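Local structure of ABC transporter ATP-binding protein (Sulfolobus tokodaii, 2PJZ) at residues I86-V90 and N91-Y95; T45-R48 and A49-G52; I60-G64 and M65-K69; Y76-L80 and P81-E85. The protein probably binds and hydrolyses ATP as the nucleotide-binding subunit of an ABC transporter, possibly one that carries cobalt. All blocks are in the same frame, centred on the assembly; numbering follows the deposited sequence.

Interaction 1: residues I86-V90 and N91-Y95; sequences IGVTV and NDIVY
The carbonyl oxygen of V90 takes the shortest bond of this turn, from the backbone N of V94 at 2.8 Å with an N-H...O angle of 164°. One residue earlier, I93 N reaches T89 O at 3.1 Å, and the two bonds start helix 90-100. T89 sits at the N-cap, yet its hydroxyl makes no capping bond: in the conformer described, OG1 lies within hydrogen-bonding distance of the backbone oxygens of R124 and L122, which share its single proton. V88 and D92 cross at about a right angle, with V88 CB 3.6 Å from D92 OD2. V88 CG2 also lies 4.0 Å from I93 CG1. That branch of I93 is anti to its own carbonyl carbon (chi1 -58°), which sets it 3.3 Å from T89 O. Further along, V90 CG1 meets V94 CG2 at 4.2 Å, and both valines reach F108 of helix 105-114. V90 touches V137, and I93 and V94 touch L141, in helix 131-144, seating this first turn in the helical part of the ABC fold. The N-cap hydroxyl is thus spent on the neighbouring loop, and the carboxylate of D92 would probably interact favourably with the positive end of the helix dipole.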
loop_
_atom_site.group_PDB
_atom_site.type_symbol
_atom_site.label_atom_id
_atom_site.label_comp_id
_atom_site.label_asym_id
_atom_site.label_seq_id
_atom_site.Cartn_x
_atom_site.Cartn_y
_atom_site.Cartn_z
ATOM N N ILE A 86 -18.508 8.457 -1.504
ATOM C CA ILE A 86 -18.190 9.296 -2.636
ATOM C C ILE A 86 -19.271 10.396 -2.762
ATOM O O ILE A 86 -18.957 11.552 -3.046
ATOM C CB ILE A 86 -17.931 8.407 -3.925
ATOM C CG1 ILE A 86 -16.530 8.657 -4.503
ATOM C CG2 ILE A 86 -19.009 8.558 -4.976
ATOM C CD1 ILE A 86 -16.208 7.822 -5.755
ATOM N N GLY A 87 -20.514 10.039 -2.433
ATOM C CA GLY A 87 -21.690 10.900 -2.610
ATOM C C GLY A 87 -21.817 12.159 -1.760
ATOM O O GLY A 87 -22.278 13.194 -2.270
ATOM N N VAL A 88 -21.437 12.087 -0.477
ATOM C CA VAL A 88 -21.495 13.281 0.403
ATOM C C VAL A 88 -20.272 14.191 0.278
ATOM O O VAL A 88 -19.253 13.842 -0.346
ATOM C CB VAL A 88 -21.720 12.938 1.915
ATOM C CG1 VAL A 88 -23.158 12.545 2.185
ATOM C CG2 VAL A 88 -20.769 11.859 2.386
ATOM N N THR A 89 -20.354 15.347 0.917
ATOM C CA THR A 89 -19.255 16.289 0.873
ATOM C C THR A 89 -18.055 15.807 1.706
ATOM O O THR A 89 -18.200 14.955 2.598
ATOM C CB THR A 89 -19.707 17.716 1.275
ATOM O OG1 THR A 89 -18.761 18.666 0.784
ATOM C CG2 THR A 89 -19.820 17.869 2.785
ATOM N N VAL A 90 -16.874 16.341 1.401
ATOM C CA VAL A 90 -15.670 16.059 2.196
ATOM C C VAL A 90 -15.906 16.454 3.651
ATOM O O VAL A 90 -15.561 15.718 4.561
ATOM C CB VAL A 90 -14.438 16.833 1.667
ATOM C CG1 VAL A 90 -13.267 16.753 2.662
ATOM C CG2 VAL A 90 -14.049 16.325 0.278
ATOM N N ASN A 91 -16.505 17.623 3.865
ATOM C CA ASN A 91 -16.772 18.091 5.226
ATOM C C ASN A 91 -17.642 17.091 5.990
ATOM O O ASN A 91 -17.400 16.817 7.166
ATOM C CB ASN A 91 -17.385 19.506 5.181
ATOM C CG ASN A 91 -17.510 20.135 6.525
ATOM O OD1 ASN A 91 -16.627 20.030 7.377
ATOM N ND2 ASN A 91 -18.623 20.827 6.725
ATOM N N ASP A 92 -18.618 16.505 5.309
ATOM C CA ASP A 92 -19.481 15.499 5.909
ATOM C C ASP A 92 -18.645 14.290 6.325
ATOM O O ASP A 92 -18.848 13.721 7.389
ATOM C CB ASP A 92 -20.539 15.034 4.930
ATOM C CG ASP A 92 -21.697 16.013 4.803
ATOM O OD1 ASP A 92 -21.818 16.911 5.653
ATOM O OD2 ASP A 92 -22.459 15.866 3.840
ATOM N N ILE A 93 -17.710 13.905 5.467
ATOM C CA ILE A 93 -16.829 12.757 5.760
ATOM C C ILE A 93 -15.940 13.071 6.944
ATOM O O ILE A 93 -15.735 12.212 7.815
ATOM C CB ILE A 93 -15.976 12.356 4.539
ATOM C CG1 ILE A 93 -16.893 12.019 3.357
ATOM C CG2 ILE A 93 -15.034 11.169 4.901
ATOM C CD1 ILE A 93 -16.186 11.857 2.050
ATOM N N VAL A 94 -15.406 14.293 6.977
ATOM C CA VAL A 94 -14.606 14.724 8.129
ATOM C C VAL A 94 -15.364 14.548 9.442
ATOM O O VAL A 94 -14.820 13.977 10.396
ATOM C CB VAL A 94 -14.077 16.160 7.970
ATOM C CG1 VAL A 94 -13.418 16.643 9.250
ATOM C CG2 VAL A 94 -13.090 16.203 6.806
ATOM N N TYR A 95 -16.622 15.014 9.495
ATOM C CA TYR A 95 -17.451 14.795 10.692
ATOM C C TYR A 95 -17.617 13.313 11.084
ATOM O O TYR A 95 -17.461 12.963 12.261
ATOM C CB TYR A 95 -18.845 15.443 10.548
ATOM C CG TYR A 95 -18.866 16.930 10.764
ATOM C CD1 TYR A 95 -19.279 17.789 9.751
ATOM C CD2 TYR A 95 -18.497 17.487 11.996
ATOM C CE1 TYR A 95 -19.321 19.189 9.949
ATOM C CE2 TYR A 95 -18.529 18.878 12.206
ATOM C CZ TYR A 95 -18.950 19.708 11.174
ATOM O OH TYR A 95 -18.994 21.066 11.363
#

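Interaction 2: residues T45-R48 and A49-G52; sequences TLLR and AISG
S51 turns back on L47 with both its backbone and its side chain, closing the last turn of helix 43-50. Its N lies 2.9 Å from L47 O and its OG 2.8 Å from the same oxygen, the two donors arriving from opposite faces of the carbonyl plane. The hydroxyl gets there because OG stands anti to the serine's carbonyl carbon, beside the backbone N (chi1 -49°); OG is bonded to the hydroxyl of Y76 as well. I50 packs back on the preceding turn. Its CG1 rests 3.3 Å from L46 O, the oxygen that also accepts I50 N at 3.0 Å, while its CD1 extends to within 4.4 Å of L47 CD1. Both side chains touch I179 of strand 177-182, whereas L46 and A49 touch I9 of strand 2-11, so the helix is wedged between two sheets. R48 leaves the helix away from the following turn at its CB; its chain bends at chi3 and, in the conformer described, NE forms a salt bridge with E82. G52 ends the helix in a Schellman motif, with a positive phi of 85°. In this helix, whose first residues end a probable Walker A P-loop, the carbonyl of L47, in the last turn, is doubly satisfied by one serine, and that serine in turn ties the helix end to strand 76-78.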
loop_
_atom_site.group_PDB
_atom_site.type_symbol
_atom_site.label_atom_id
_atom_site.label_comp_id
_atom_site.label_asym_id
_atom_site.label_seq_id
_atom_site.Cartn_x
_atom_site.Cartn_y
_atom_site.Cartn_z
ATOM N N THR A 45 -6.609 -5.720 -3.670
ATOM C CA THR A 45 -7.491 -6.747 -3.125
ATOM C C THR A 45 -6.999 -7.215 -1.749
ATOM O O THR A 45 -7.794 -7.419 -0.844
ATOM C CB THR A 45 -7.650 -7.943 -4.094
ATOM O OG1 THR A 45 -8.286 -7.465 -5.287
ATOM C CG2 THR A 45 -8.539 -8.990 -3.491
ATOM N N LEU A 46 -5.697 -7.370 -1.599
ATOM C CA LEU A 46 -5.122 -7.746 -0.294
ATOM C C LEU A 46 -5.414 -6.698 0.784
ATOM O O LEU A 46 -5.854 -7.029 1.888
ATOM C CB LEU A 46 -3.617 -7.960 -0.449
ATOM C CG LEU A 46 -2.829 -9.047 0.277
ATOM C CD1 LEU A 46 -3.532 -10.381 0.232
ATOM C CD2 LEU A 46 -1.465 -9.163 -0.456
ATOM N N LEU A 47 -5.229 -5.425 0.444
ATOM C CA LEU A 47 -5.565 -4.356 1.367
ATOM C C LEU A 47 -7.041 -4.307 1.702
ATOM O O LEU A 47 -7.408 -4.019 2.844
ATOM C CB LEU A 47 -5.133 -3.017 0.757
ATOM C CG LEU A 47 -4.365 -2.022 1.614
ATOM C CD1 LEU A 47 -3.287 -2.632 2.597
ATOM C CD2 LEU A 47 -3.701 -1.023 0.651
ATOM N N ARG A 48 -7.900 -4.570 0.716
ATOM C CA ARG A 48 -9.334 -4.583 0.975
ATOM C C ARG A 48 -9.680 -5.688 1.999
ATOM O O ARG A 48 -10.449 -5.456 2.923
ATOM C CB ARG A 48 -10.126 -4.719 -0.342
ATOM C CG ARG A 48 -10.209 -3.401 -1.155
ATOM C CD ARG A 48 -10.805 -3.597 -2.561
ATOM N NE ARG A 48 -12.237 -3.870 -2.524
ATOM C CZ ARG A 48 -12.937 -4.447 -3.499
ATOM N NH1 ARG A 48 -12.355 -4.849 -4.624
ATOM N NH2 ARG A 48 -14.239 -4.623 -3.344
ATOM N N ALA A 49 -9.109 -6.876 1.834
ATOM C CA ALA A 49 -9.312 -7.969 2.791
ATOM C C ALA A 49 -8.844 -7.581 4.208
ATOM O O ALA A 49 -9.566 -7.787 5.196
ATOM C CB ALA A 49 -8.618 -9.224 2.325
ATOM N N ILE A 50 -7.641 -7.029 4.311
ATOM C CA ILE A 50 -7.110 -6.591 5.625
ATOM C C ILE A 50 -8.034 -5.540 6.265
ATOM O O ILE A 50 -8.238 -5.535 7.487
ATOM C CB ILE A 50 -5.647 -6.019 5.463
ATOM C CG1 ILE A 50 -4.675 -7.122 4.993
ATOM C CG2 ILE A 50 -5.181 -5.349 6.761
ATOM C CD1 ILE A 50 -3.289 -6.547 4.501
ATOM N N SER A 51 -8.633 -4.681 5.434
ATOM C CA SER A 51 -9.519 -3.595 5.910
ATOM C C SER A 51 -10.961 -4.002 6.159
ATOM O O SER A 51 -11.808 -3.151 6.519
ATOM C CB SER A 51 -9.483 -2.400 4.957
ATOM O OG SER A 51 -8.152 -2.045 4.676
ATOM N N GLY A 52 -11.258 -5.295 6.003
ATOM C CA GLY A 52 -12.583 -5.796 6.379
ATOM C C GLY A 52 -13.604 -5.600 5.249
ATOM O O GLY A 52 -14.806 -5.594 5.480
#

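Interaction 3: residues I60-G64 and M65-K69; sequences IFING and MEVRK. With SO4 (sulfate ion), chain B.
A tight beta hairpin, with a type I' turn running from I62 to M65, forms the edge of the antiparallel sheet that includes strand 2-11. I62 and M65 are its hydrogen-bonded pair: I62 N reaches M65 O at 2.9 Å, and M65 N returns to I62 O at 3.0 Å, both donors standing well above the carbonyl planes. F61 and E66 make the next, non-hydrogen-bonded pair. Here the glutamate crosses the phenyl ring obliquely, its CG over one face in a CH-pi contact, 4.0 Å from the F61 ring centroid, with the carboxylate plane nearly perpendicular to the ring. A bend at chi2 (-80°) then carries the carboxylate across to strand 59-62. Its OE1 accepts I60 N through the anti lone pair at 2.9 Å, in an almost straight bond of 173°. The same oxygen is hydrogen-bonded to the hydroxyl of Y56 and lies 3.2 Å from R68 NH1 in a salt bridge, while R68 N meets OE2 from above the carboxylate plane. This buried acid is therefore held on several sides, and its neighbours would probably favour the charged form. On the sheet face of I60 and I62, I60 CG2 and V67 CG2 lie side by side at 3.6 Å. Beyond the turn, a water bridges G64 O, E66 N and O2 of a sulfate ion, probably from the crystallisation liquor; with its side chain extended, K69 NZ reaches that same O2 at 2.7 Å.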
loop_
_atom_site.group_PDB
_atom_site.type_symbol
_atom_site.label_atom_id
_atom_site.label_comp_id
_atom_site.label_asym_id
_atom_site.label_seq_id
_atom_site.Cartn_x
_atom_site.Cartn_y
_atom_site.Cartn_z
ATOM N N ILE A 60 -6.647 -13.209 9.125
ATOM C CA ILE A 60 -5.884 -11.960 9.204
ATOM C C ILE A 60 -6.137 -11.409 10.598
ATOM O O ILE A 60 -7.310 -11.199 10.989
ATOM C CB ILE A 60 -6.359 -10.896 8.135
ATOM C CG1 ILE A 60 -6.198 -11.475 6.692
ATOM C CG2 ILE A 60 -5.575 -9.545 8.304
ATOM C CD1 ILE A 60 -6.845 -10.657 5.537
ATOM N N PHE A 61 -5.053 -11.148 11.338
ATOM C CA PHE A 61 -5.169 -10.625 12.714
ATOM C C PHE A 61 -4.566 -9.242 12.836
ATOM O O PHE A 61 -3.427 -9.035 12.399
ATOM C CB PHE A 61 -4.468 -11.558 13.738
ATOM C CG PHE A 61 -5.032 -12.971 13.762
ATOM C CD1 PHE A 61 -6.079 -13.322 14.636
ATOM C CD2 PHE A 61 -4.544 -13.913 12.894
ATOM C CE1 PHE A 61 -6.601 -14.645 14.659
ATOM C CE2 PHE A 61 -5.027 -15.249 12.915
ATOM C CZ PHE A 61 -6.094 -15.598 13.782
ATOM N N ILE A 62 -5.317 -8.305 13.404
ATOM C CA ILE A 62 -4.787 -6.978 13.712
ATOM C C ILE A 62 -4.779 -6.863 15.236
ATOM O O ILE A 62 -5.822 -6.912 15.862
ATOM C CB ILE A 62 -5.656 -5.860 13.079
ATOM C CG1 ILE A 62 -5.735 -6.047 11.528
ATOM C CG2 ILE A 62 -5.123 -4.464 13.415
ATOM C CD1 ILE A 62 -6.713 -5.060 10.876
ATOM N N ASN A 63 -3.587 -6.789 15.811
ATOM C CA ASN A 63 -3.440 -6.816 17.281
ATOM C C ASN A 63 -4.232 -7.966 17.898
ATOM O O ASN A 63 -4.941 -7.795 18.913
ATOM C CB ASN A 63 -3.742 -5.432 17.894
ATOM C CG ASN A 63 -2.631 -4.432 17.589
ATOM O OD1 ASN A 63 -1.489 -4.820 17.325
ATOM N ND2 ASN A 63 -2.956 -3.146 17.614
ATOM N N GLY A 64 -4.096 -9.145 17.258
ATOM C CA GLY A 64 -4.678 -10.391 17.750
ATOM C C GLY A 64 -6.175 -10.540 17.491
ATOM O O GLY A 64 -6.745 -11.568 17.843
ATOM N N MET A 65 -6.806 -9.516 16.907
ATOM C CA MET A 65 -8.225 -9.553 16.545
ATOM C C MET A 65 -8.349 -10.007 15.090
ATOM O O MET A 65 -7.908 -9.296 14.171
ATOM C CB MET A 65 -8.862 -8.148 16.684
ATOM C CG MET A 65 -8.649 -7.447 18.030
ATOM S SD MET A 65 -9.618 -5.887 18.223
ATOM C CE MET A 65 -9.236 -5.417 19.879
ATOM N N GLU A 66 -8.952 -11.182 14.861
ATOM C CA GLU A 66 -9.197 -11.637 13.499
ATOM C C GLU A 66 -10.153 -10.660 12.797
ATOM O O GLU A 66 -11.097 -10.110 13.408
ATOM C CB GLU A 66 -9.700 -13.099 13.463
ATOM C CG GLU A 66 -9.198 -13.888 12.218
ATOM C CD GLU A 66 -9.992 -13.590 10.976
ATOM O OE1 GLU A 66 -9.378 -13.423 9.913
ATOM O OE2 GLU A 66 -11.251 -13.482 11.078
ATOM N N VAL A 67 -9.880 -10.388 11.532
ATOM C CA VAL A 67 -10.594 -9.326 10.836
ATOM C C VAL A 67 -12.109 -9.551 10.805
ATOM O O VAL A 67 -12.888 -8.590 10.858
ATOM C CB VAL A 67 -9.971 -9.068 9.443
ATOM C CG1 VAL A 67 -10.990 -8.347 8.487
ATOM C CG2 VAL A 67 -8.697 -8.241 9.613
ATOM N N ARG A 68 -12.549 -10.802 10.778
ATOM C CA ARG A 68 -14.008 -11.081 10.845
ATOM C C ARG A 68 -14.661 -10.628 12.147
ATOM O O ARG A 68 -15.876 -10.541 12.229
ATOM C CB ARG A 68 -14.264 -12.578 10.658
ATOM C CG ARG A 68 -13.846 -13.028 9.263
ATOM C CD ARG A 68 -13.864 -14.556 9.158
ATOM N NE ARG A 68 -13.370 -14.973 7.827
ATOM C CZ ARG A 68 -12.161 -15.498 7.617
ATOM N NH1 ARG A 68 -11.304 -15.643 8.647
ATOM N NH2 ARG A 68 -11.792 -15.848 6.382
ATOM N N LYS A 69 -13.836 -10.388 13.168
ATOM C CA LYS A 69 -14.288 -10.002 14.495
ATOM C C LYS A 69 -14.167 -8.488 14.679
ATOM O O LYS A 69 -14.313 -8.000 15.806
ATOM C CB LYS A 69 -13.453 -10.751 15.561
ATOM C CG LYS A 69 -13.654 -12.292 15.515
ATOM C CD LYS A 69 -12.838 -13.023 16.620
ATOM C CE LYS A 69 -13.159 -14.534 16.536
ATOM N NZ LYS A 69 -12.550 -15.339 17.630
HETATM S S SO4 B . -9.279 -16.278 17.787
HETATM O O1 SO4 B . -8.811 -17.389 16.955
HETATM O O2 SO4 B . -9.900 -15.245 16.908
HETATM O O3 SO4 B . -10.256 -16.708 18.796
HETATM O O4 SO4 B . -8.153 -15.732 18.489
HETATM O O HOH W 1 -9.366 -12.713 17.250
#

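Interaction 4: residues Y76-L80 and P81-E85; sequences YSTNL and PEAYE
From T78 at the end of strand 76-78 the backbone turns through N79 and L80 into a short 3-10 segment at 81-83, closed by A83 N on L80 O at 3.0 Å with the donor above the carbonyl plane. Y84 ties the turn to the strand, its hydroxyl donating to T78 O at 2.6 Å. This bond lies in the carbonyl plane, with a C=O...O angle of 160°. The tyrosine CG is anti to its carbonyl carbon (chi1 -54°), which brings the ring back toward T78, its edge against N79 and CD2 3.3 Å from L80 O. A83 CB sits over one face of this ring, near the rim, and also touches T78 CG2 at 3.8 Å. T78 contributes its hydroxyl too: OG1 accepts L80 N at 3.1 Å, an ST turn, and has a further bond to G151 O in strand 149-153. E82 bends at chi2 so that OE1 approaches L80 CB at 3.7 Å, its second oxygen being engaged by R48 of helix 43-50. N79 is held by D153 N and the hydroxyl of T139. The loop that leaves this strand probably corresponds to the Q-loop region, which in ABC ATPases links the nucleotide site to the helical subdomain. Here T78 O, T78 OG1 and L80 N are all engaged, which fixes the course of the chain out of the strand.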
loop_
_atom_site.group_PDB
_atom_site.type_symbol
_atom_site.label_atom_id
_atom_site.label_comp_id
_atom_site.label_asym_id
_atom_site.label_seq_id
_atom_site.Cartn_x
_atom_site.Cartn_y
_atom_site.Cartn_z
ATOM N N TYR A 76 -7.026 1.802 13.540
ATOM C CA TYR A 76 -6.681 1.440 12.153
ATOM C C TYR A 76 -7.343 2.398 11.179
ATOM O O TYR A 76 -8.511 2.772 11.368
ATOM C CB TYR A 76 -7.179 0.005 11.871
ATOM C CG TYR A 76 -6.926 -0.432 10.440
ATOM C CD1 TYR A 76 -5.690 -0.938 10.072
ATOM C CD2 TYR A 76 -7.907 -0.280 9.448
ATOM C CE1 TYR A 76 -5.426 -1.323 8.750
ATOM C CE2 TYR A 76 -7.665 -0.684 8.125
ATOM C CZ TYR A 76 -6.409 -1.195 7.797
ATOM O OH TYR A 76 -6.139 -1.601 6.522
ATOM N N SER A 77 -6.615 2.794 10.133
ATOM C CA SER A 77 -7.156 3.605 9.058
ATOM C C SER A 77 -6.744 3.052 7.703
ATOM O O SER A 77 -5.689 2.445 7.570
ATOM C CB SER A 77 -6.567 5.041 9.105
ATOM O OG SER A 77 -7.064 5.743 10.183
ATOM N N THR A 78 -7.569 3.309 6.689
ATOM C CA THR A 78 -7.197 3.042 5.297
ATOM C C THR A 78 -7.643 4.242 4.450
ATOM O O THR A 78 -8.569 4.981 4.819
ATOM C CB THR A 78 -7.818 1.693 4.748
ATOM O OG1 THR A 78 -7.393 1.440 3.389
ATOM C CG2 THR A 78 -9.370 1.753 4.778
ATOM N N ASN A 79 -6.946 4.456 3.350
ATOM C CA ASN A 79 -7.384 5.457 2.356
ATOM C C ASN A 79 -8.196 4.843 1.241
ATOM O O ASN A 79 -8.515 5.534 0.272
ATOM C CB ASN A 79 -6.167 6.172 1.762
ATOM C CG ASN A 79 -5.340 5.273 0.833
ATOM O OD1 ASN A 79 -5.532 4.054 0.776
ATOM N ND2 ASN A 79 -4.437 5.894 0.069
ATOM N N LEU A 80 -8.559 3.554 1.370
ATOM C CA LEU A 80 -9.302 2.881 0.276
ATOM C C LEU A 80 -10.639 3.584 0.018
ATOM O O LEU A 80 -11.338 3.975 0.969
ATOM C CB LEU A 80 -9.572 1.398 0.576
ATOM C CG LEU A 80 -8.381 0.450 0.406
ATOM C CD1 LEU A 80 -8.719 -0.852 1.188
ATOM C CD2 LEU A 80 -8.062 0.139 -1.063
ATOM N N PRO A 81 -11.003 3.731 -1.263
ATOM C CA PRO A 81 -12.217 4.502 -1.579
ATOM C C PRO A 81 -13.467 3.911 -0.913
ATOM O O PRO A 81 -14.365 4.655 -0.543
ATOM C CB PRO A 81 -12.322 4.411 -3.110
ATOM C CG PRO A 81 -10.991 4.074 -3.586
ATOM C CD PRO A 81 -10.319 3.243 -2.469
ATOM N N GLU A 82 -13.494 2.589 -0.733
ATOM C CA GLU A 82 -14.621 1.878 -0.089
ATOM C C GLU A 82 -14.916 2.380 1.344
ATOM O O GLU A 82 -16.046 2.248 1.848
ATOM C CB GLU A 82 -14.340 0.368 -0.038
ATOM C CG GLU A 82 -14.375 -0.377 -1.378
ATOM C CD GLU A 82 -13.048 -0.397 -2.136
ATOM O OE1 GLU A 82 -12.111 0.411 -1.873
ATOM O OE2 GLU A 82 -12.954 -1.234 -3.051
ATOM N N ALA A 83 -13.909 2.957 1.997
ATOM C CA ALA A 83 -14.076 3.493 3.373
ATOM C C ALA A 83 -14.780 4.862 3.419
ATOM O O ALA A 83 -15.111 5.359 4.501
ATOM C CB ALA A 83 -12.700 3.555 4.109
ATOM N N TYR A 84 -14.992 5.479 2.254
ATOM C CA TYR A 84 -15.485 6.856 2.186
ATOM C C TYR A 84 -16.652 6.965 1.231
ATOM O O TYR A 84 -16.727 6.241 0.244
ATOM C CB TYR A 84 -14.364 7.810 1.786
ATOM C CG TYR A 84 -13.170 7.652 2.695
ATOM C CD1 TYR A 84 -13.157 8.244 3.963
ATOM C CD2 TYR A 84 -12.085 6.857 2.321
ATOM C CE1 TYR A 84 -12.076 8.083 4.817
ATOM C CE2 TYR A 84 -10.982 6.688 3.180
ATOM C CZ TYR A 84 -10.993 7.316 4.424
ATOM O OH TYR A 84 -9.939 7.168 5.291
ATOM N N GLU A 85 -17.576 7.858 1.547
ATOM C CA GLU A 85 -18.829 7.922 0.803
ATOM C C GLU A 85 -18.679 8.953 -0.285
ATOM O O GLU A 85 -18.689 10.155 -0.029
ATOM C CB GLU A 85 -20.010 8.214 1.723
ATOM C CG GLU A 85 -20.337 7.069 2.665
ATOM C CD GLU A 85 -21.281 7.492 3.776
ATOM O OE1 GLU A 85 -22.008 8.504 3.589
ATOM O OE2 GLU A 85 -21.293 6.819 4.841
#

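In the fold
All four contacts lie in the ABC-type ATPase region. Interaction 2 is central: its centre is 12 Å from that of interaction 3 and 11 Å from that of interaction 4. V67 CG2 of interaction 3 packs on I50 O at 3.5 Å, and I62 CD1 lies 3.7 Å from I50 O. Toward interaction 4, the serine and arginine bonds tie 45-52 to 76-85. Interaction 4 passes directly into interaction 1, where I93 CG2 meets Y84 CD1 at 3.6 Å. The side chain of T45 is about 5 Å from a bound sulfate, near the probable P-loop. The largest separation is that of interactions 1 and 3, 28 Å between centres.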